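Local coordinates for putative ABC transporter, ATP-binding protein ComA (Streptococcus mutans, PDB 3K8U) that is a putative ABC transporter component, represented here by its peptidase C39 family domain, which has a papain-like (clan CA) fold, at residues N32-I35 with A36-R39; E125-Q128 with S129-G133. All coordinates share one frame; numbering follows the deposited sequence.

Contact 1. Residues N32-I35 with A36-R39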
# COMPACT_ATOMS: atom_id res chain seq x y z
N ASN A 32 -4.75 2.27 15.05
CA ASN A 32 -5.03 0.87 14.77
C ASN A 32 -6.49 0.66 14.38
O ASN A 32 -7.41 0.89 15.18
CB ASN A 32 -4.67 -0.01 15.97
CG ASN A 32 -3.17 -0.23 16.10
OD1 ASN A 32 -2.38 0.71 16.08
ND2 ASN A 32 -2.77 -1.50 16.23
N TYR A 33 -6.70 0.26 13.13
CA TYR A 33 -8.03 0.01 12.60
C TYR A 33 -8.10 -1.41 12.06
O TYR A 33 -7.18 -1.88 11.38
CB TYR A 33 -8.37 1.00 11.48
CG TYR A 33 -8.42 2.44 11.93
CD1 TYR A 33 -9.51 2.92 12.65
CD2 TYR A 33 -7.37 3.31 11.64
CE1 TYR A 33 -9.56 4.25 13.07
CE2 TYR A 33 -7.41 4.64 12.06
CZ TYR A 33 -8.50 5.09 12.78
OH TYR A 33 -8.54 6.40 13.20
N SER A 34 -9.21 -2.09 12.35
CA SER A 34 -9.41 -3.46 11.90
C SER A 34 -9.69 -3.54 10.41
O SER A 34 -10.19 -2.59 9.81
CB SER A 34 -10.60 -4.08 12.64
OG SER A 34 -11.82 -3.48 12.23
N ILE A 35 -9.38 -4.70 9.83
CA ILE A 35 -9.62 -4.93 8.41
C ILE A 35 -11.12 -4.87 8.11
O ILE A 35 -11.53 -4.26 7.12
CB ILE A 35 -9.03 -6.30 7.98
CG1 ILE A 35 -7.50 -6.19 7.87
CG2 ILE A 35 -9.63 -6.76 6.65
CD1 ILE A 35 -6.83 -7.46 7.42
N ALA A 36 -11.94 -5.45 8.99
CA ALA A 36 -13.38 -5.45 8.79
C ALA A 36 -13.94 -4.03 8.71
O ALA A 36 -14.82 -3.73 7.90
CB ALA A 36 -14.08 -6.24 9.90
N TYR A 37 -13.41 -3.15 9.56
CA TYR A 37 -13.84 -1.75 9.59
C TYR A 37 -13.41 -1.00 8.33
O TYR A 37 -14.22 -0.29 7.71
CB TYR A 37 -13.26 -1.06 10.83
CG TYR A 37 -13.59 0.41 10.96
CD1 TYR A 37 -14.89 0.84 11.22
CD2 TYR A 37 -12.59 1.38 10.87
CE1 TYR A 37 -15.19 2.19 11.38
CE2 TYR A 37 -12.87 2.73 11.04
CZ TYR A 37 -14.17 3.13 11.29
OH TYR A 37 -14.45 4.46 11.46
N LEU A 38 -12.15 -1.16 7.94
CA LEU A 38 -11.64 -0.49 6.75
C LEU A 38 -12.24 -1.04 5.46
O LEU A 38 -12.38 -0.32 4.48
CB LEU A 38 -10.11 -0.55 6.71
CG LEU A 38 -9.42 0.20 7.85
CD1 LEU A 38 -7.91 0.11 7.70
CD2 LEU A 38 -9.87 1.65 7.87
N ARG A 39 -12.61 -2.32 5.48
CA ARG A 39 -13.23 -2.95 4.32
C ARG A 39 -14.54 -2.23 4.02
O ARG A 39 -14.86 -1.95 2.87
CB ARG A 39 -13.52 -4.43 4.62
CG ARG A 39 -14.04 -5.22 3.42
CD ARG A 39 -14.58 -6.59 3.84
NE ARG A 39 -13.56 -7.40 4.49
CZ ARG A 39 -13.66 -7.90 5.72
NH1 ARG A 39 -14.75 -7.67 6.45
NH2 ARG A 39 -12.69 -8.66 6.21
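S34 OG accepts a hydrogen bond from the backbone N of Y37 at 3.1 Å, a bond bent to 150° at the hydrogen. The hydroxyl sits between the backbone N and the carbonyl carbon of its own residue (chi1 69°), which turns it back over the start of the helix; serine suits the place because its oxygen is so close to the main chain. S34 is thus the N-cap of helix 35-41, the short helix that follows helix 17-28 in this C39 peptidase domain. The first turn of the helix closes behind it: L38 N reaches S34 O at 3.1 Å, and R39 N reaches I35 O at 2.8 Å. Across the cap, Y33 from the loop and Y37 from the first turn run side by side, pointing the same way. Their rings are nearly parallel, at 21°, but slid so far apart that they barely overlap, with Y33 CD1 touching Y37 CE2 at 3.7 Å. Y33 CB also rests on L38 CG at 3.9 Å, and L38, buried, continues inward to L22 and A23 of helix 17-28. At the other flank R39 NH2 passes I35 CG2 at 3.6 Å. The long arginine, bent at chi3, brings its NE to a salt bridge with D16.

Contact 2. Residues E125-Q128 with S129-G133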
# COMPACT_ATOMS: atom_id res chain seq x y z
N GLU A 125 13.95 -4.13 -10.29
CA GLU A 125 13.56 -4.67 -11.59
C GLU A 125 12.21 -5.39 -11.50
O GLU A 125 11.33 -5.17 -12.32
CB GLU A 125 14.60 -5.68 -12.07
CG GLU A 125 14.95 -5.56 -13.54
CD GLU A 125 16.08 -4.58 -13.80
OE1 GLU A 125 16.92 -4.85 -14.68
OE2 GLU A 125 16.14 -3.54 -13.11
N ARG A 126 12.09 -6.28 -10.51
CA ARG A 126 10.87 -7.04 -10.29
C ARG A 126 9.70 -6.10 -9.99
O ARG A 126 8.62 -6.23 -10.55
CB ARG A 126 11.05 -8.00 -9.11
CG ARG A 126 9.81 -8.81 -8.75
CD ARG A 126 9.71 -10.09 -9.56
NE ARG A 126 10.81 -11.00 -9.26
CZ ARG A 126 10.81 -12.30 -9.53
NH1 ARG A 126 9.76 -12.86 -10.11
NH2 ARG A 126 11.87 -13.04 -9.22
N PHE A 127 9.94 -5.17 -9.07
CA PHE A 127 8.92 -4.21 -8.67
C PHE A 127 8.45 -3.38 -9.88
O PHE A 127 7.25 -3.21 -10.09
CB PHE A 127 9.47 -3.28 -7.60
CG PHE A 127 8.48 -2.26 -7.12
CD1 PHE A 127 7.49 -2.62 -6.20
CD2 PHE A 127 8.52 -0.95 -7.59
CE1 PHE A 127 6.57 -1.68 -5.76
CE2 PHE A 127 7.60 -0.01 -7.15
CZ PHE A 127 6.62 -0.37 -6.23
N GLN A 128 9.41 -2.87 -10.65
CA GLN A 128 9.11 -2.08 -11.84
C GLN A 128 8.19 -2.85 -12.81
O GLN A 128 7.32 -2.26 -13.45
CB GLN A 128 10.42 -1.69 -12.53
CG GLN A 128 10.27 -0.76 -13.73
CD GLN A 128 11.62 -0.27 -14.23
OE1 GLN A 128 11.85 0.93 -14.33
NE2 GLN A 128 12.52 -1.20 -14.52
N SER A 129 8.37 -4.16 -12.89
CA SER A 129 7.56 -4.99 -13.77
C SER A 129 6.09 -5.11 -13.33
O SER A 129 5.20 -5.22 -14.17
CB SER A 129 8.16 -6.39 -13.92
OG SER A 129 9.46 -6.34 -14.49
N GLU A 130 5.85 -5.09 -12.02
CA GLU A 130 4.49 -5.22 -11.48
C GLU A 130 3.75 -3.90 -11.23
O GLU A 130 2.53 -3.83 -11.31
CB GLU A 130 4.52 -5.97 -10.14
CG GLU A 130 5.17 -7.34 -10.16
CD GLU A 130 5.24 -7.99 -8.78
OE1 GLU A 130 5.53 -9.20 -8.71
OE2 GLU A 130 5.01 -7.29 -7.76
N TRP A 131 4.51 -2.86 -10.90
CA TRP A 131 3.97 -1.53 -10.57
C TRP A 131 3.29 -0.78 -11.72
O TRP A 131 3.87 -0.61 -12.80
CB TRP A 131 5.09 -0.69 -9.96
CG TRP A 131 4.69 0.64 -9.37
CD1 TRP A 131 3.54 0.94 -8.69
CD2 TRP A 131 5.50 1.82 -9.32
NE1 TRP A 131 3.59 2.23 -8.21
CE2 TRP A 131 4.79 2.79 -8.59
CE3 TRP A 131 6.77 2.14 -9.82
CZ2 TRP A 131 5.30 4.06 -8.34
CZ3 TRP A 131 7.28 3.40 -9.57
CH2 TRP A 131 6.55 4.35 -8.84
N THR A 132 2.07 -0.31 -11.48
CA THR A 132 1.33 0.46 -12.47
C THR A 132 1.82 1.90 -12.52
O THR A 132 1.47 2.65 -13.42
CB THR A 132 -0.19 0.52 -12.16
OG1 THR A 132 -0.40 1.25 -10.94
CG2 THR A 132 -0.78 -0.89 -12.03
N GLY A 133 2.62 2.28 -11.52
CA GLY A 133 3.10 3.64 -11.43
C GLY A 133 2.28 4.44 -10.42
O GLY A 133 2.70 5.51 -9.98
O HOH W 1 6.52 0.28 -13.23
O HOH W 2 5.65 -2.65 -15.87
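F127 O takes the backbone N-H of W131 at 2.9 Å, in the last firm turn of helix 124-130. Two residues earlier S129 N bonds E125 O at 3.2 Å. Between these two, the amide of E130 is divided between weak bonds to R126 O and F127 O, as happens where a helix tightens at its C-terminal end. W131 is the first residue to leave helical angles, and the chain passes directly into the short strand 131-132 and then turns a corner at G133. The segment is therefore a helix-to-strand junction beside the antiparallel sheet of this C39 peptidase domain. G133 has a positive phi of 100°, where a side chain would press on the carbonyl before it.

F127 and W131, four residues apart, carry the side-chain contact. Both have CG anti to the backbone N (chi1 -179° for F127), and the two ring planes are inclined at 36°. F127 CE2 lies over one face of the indole, 3.5 Å from W131 CE3, while W131 CB sits above the face of the phenyl ring in a CH-pi contact. G133 CA lies over the opposite indole face, toward its rim. Apolar rings suit this place, because both pack against V86 and M72; the indole also offers an N-H, NE1, which L134 O takes up. E130 stretches out from the helix to a salt bridge with K90 and a hydrogen bond to Y98, while its CG passes R126 O.

On the solvent side, Q128 O accepts from two waters. One also donates to S129 O; the other spans the junction to W131 O, 2.7 Å from Q128 O and 2.8 Å from W131 O.

How the contacts relate
Along the chain from the N terminus, helix 17-28 comes first, and contact 1 follows where its trailing loop enters helix 35-41. Helix 51-60 and most of the sheet then intervene before strand 120-123 leads into helix 124-130 and contact 2. The contacts stand in series, neither enclosing nor crossing the other, and each closes just a local turn: contact 1 at the beginning of a helix, contact 2 at the end of one. Contact 1 belongs to the helical part, against helix 17-28; contact 2 joins a helix to the sheet near strand 84-90. They lie on opposite sides of the chain's centre, their own centres about 27 Å apart.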